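Local structure of aspartate--tRNA(Asp/Asn) ligase (Thermus thermophilus, 1N9W) at residues Val3-Arg6 and Asp7-Ala10. The protein aspartylates both tRNA(Asp) and tRNA(Asn) with similar efficiency, first activating L-aspartate with ATP and then passing it to the acceptor end of the tRNA. Numbering follows the deposited sequence.
Sequences VLVR and DLKA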
loop_
_atom_site.group_PDB
_atom_site.type_symbol
_atom_site.label_atom_id
_atom_site.label_comp_id
_atom_site.label_asym_id
_atom_site.label_seq_id
_atom_site.Cartn_x
_atom_site.Cartn_y
_atom_site.Cartn_z
ATOM N N VAL B 3 19.122 9.954 -19.248
ATOM C CA VAL B 3 19.763 10.192 -17.959
ATOM C C VAL B 3 18.937 11.182 -17.128
ATOM O O VAL B 3 18.460 12.190 -17.641
ATOM C CB VAL B 3 21.198 10.790 -18.140
ATOM C CG1 VAL B 3 21.869 10.954 -16.786
ATOM C CG2 VAL B 3 22.031 9.897 -19.052
ATOM N N LEU B 4 18.771 10.875 -15.846
ATOM C CA LEU B 4 18.042 11.735 -14.929
ATOM C C LEU B 4 18.969 12.855 -14.458
ATOM O O LEU B 4 20.192 12.696 -14.441
ATOM C CB LEU B 4 17.575 10.932 -13.723
ATOM C CG LEU B 4 16.327 10.067 -13.912
ATOM C CD1 LEU B 4 16.201 9.031 -12.777
ATOM C CD2 LEU B 4 15.118 10.989 -13.926
ATOM N N VAL B 5 18.384 13.983 -14.076
ATOM C CA VAL B 5 19.154 15.116 -13.590
ATOM C C VAL B 5 20.092 14.738 -12.431
ATOM O O VAL B 5 21.224 15.211 -12.360
ATOM C CB VAL B 5 18.210 16.256 -13.141
ATOM C CG1 VAL B 5 19.009 17.363 -12.430
ATOM C CG2 VAL B 5 17.482 16.826 -14.358
ATOM N N ARG B 6 19.638 13.872 -11.533
ATOM C CA ARG B 6 20.488 13.509 -10.408
ATOM C C ARG B 6 21.734 12.701 -10.785
ATOM O O ARG B 6 22.723 12.734 -10.062
ATOM C CB ARG B 6 19.692 12.758 -9.335
ATOM C CG ARG B 6 19.082 11.440 -9.772
ATOM C CD ARG B 6 18.621 10.651 -8.559
ATOM N NE ARG B 6 17.767 9.534 -8.967
ATOM C CZ ARG B 6 16.449 9.500 -8.775
ATOM N NH1 ARG B 6 15.833 10.515 -8.167
ATOM N NH2 ARG B 6 15.756 8.467 -9.217
ATOM N N ASP B 7 21.703 12.000 -11.912
ATOM C CA ASP B 7 22.848 11.197 -12.303
ATOM C C ASP B 7 23.762 11.888 -13.312
ATOM O O ASP B 7 24.762 11.320 -13.752
ATOM C CB ASP B 7 22.367 9.858 -12.863
ATOM C CG ASP B 7 21.465 9.125 -11.903
ATOM O OD1 ASP B 7 21.851 8.977 -10.727
ATOM O OD2 ASP B 7 20.360 8.693 -12.320
ATOM N N LEU B 8 23.428 13.118 -13.680
ATOM C CA LEU B 8 24.241 13.818 -14.658
ATOM C C LEU B 8 25.706 13.975 -14.234
ATOM O O LEU B 8 26.589 14.026 -15.087
ATOM C CB LEU B 8 23.627 15.185 -14.989
ATOM C CG LEU B 8 22.271 15.150 -15.701
ATOM C CD1 LEU B 8 21.748 16.582 -15.840
ATOM C CD2 LEU B 8 22.401 14.486 -17.082
ATOM N N LYS B 9 25.970 14.045 -12.933
ATOM C CA LYS B 9 27.350 14.173 -12.460
ATOM C C LYS B 9 28.268 13.112 -13.069
ATOM O O LYS B 9 29.435 13.375 -13.351
ATOM C CB LYS B 9 27.425 14.043 -10.935
ATOM C CG LYS B 9 27.296 15.354 -10.167
ATOM C CD LYS B 9 25.908 15.973 -10.290
ATOM C CE LYS B 9 25.836 17.290 -9.527
ATOM N NZ LYS B 9 24.505 17.951 -9.652
ATOM N N ALA B 10 27.740 11.912 -13.277
ATOM C CA ALA B 10 28.554 10.837 -13.828
ATOM C C ALA B 10 28.632 10.838 -15.348
ATOM O O ALA B 10 29.094 9.869 -15.938
ATOM C CB ALA B 10 28.032 9.493 -13.337
HETATM O O HOH W 1 19.588 8.451 -14.889
HETATM O O HOH W 2 22.692 17.418 -11.582
#
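Leu8 folds back against Val3 and Val5 where the chain coils through two successive i to i+3 turns, in the loop that leads into strand 15-28 and packs on strands of the OB-fold anticodon-binding domain. Backbone bonds close these turns: Asp7 N gives its hydrogen to Leu4 O at 3.0 Å, and Leu8 N makes a weak hydrogen bond to Val5 O at 3.3 Å. Apolar contacts line the side facing the barrel. Leu8 CD2 meets Val3 CG1 at 3.6 Å. Leu8 CD1 lies 3.7 Å from Val5 CA. With CG anti to the carbonyl carbon (chi1 -66°), Leu8 turns back over the turn, its CG 3.5 Å from Leu4 O and equally close to Val5 O. Val16, Leu18 and Val43 pack on the same leucine, tying the turns to the barrel strands. With an alanine in place of Leu8, Val3 CG1 would probably lose this apolar partner and a gap would be likely to open toward Val16, Leu18 and Val43. The exposed side carries the charged groups. The Arg6 and Asp7 side chains run alongside each other, guanidinium and carboxylate planes 77° apart, but Arg6 NE stays 4.3 Å from Asp7 OD2, beyond a salt bridge; Arg6 NH2 instead pairs with Asp143 OD1 of the second subunit. Two waters bridge the segments. One joins Val5 O to Lys9 NZ, which also bonds Gly73 O; another accepts from Leu4 N and donates to Asp7 OD2, both at 2.7 Å.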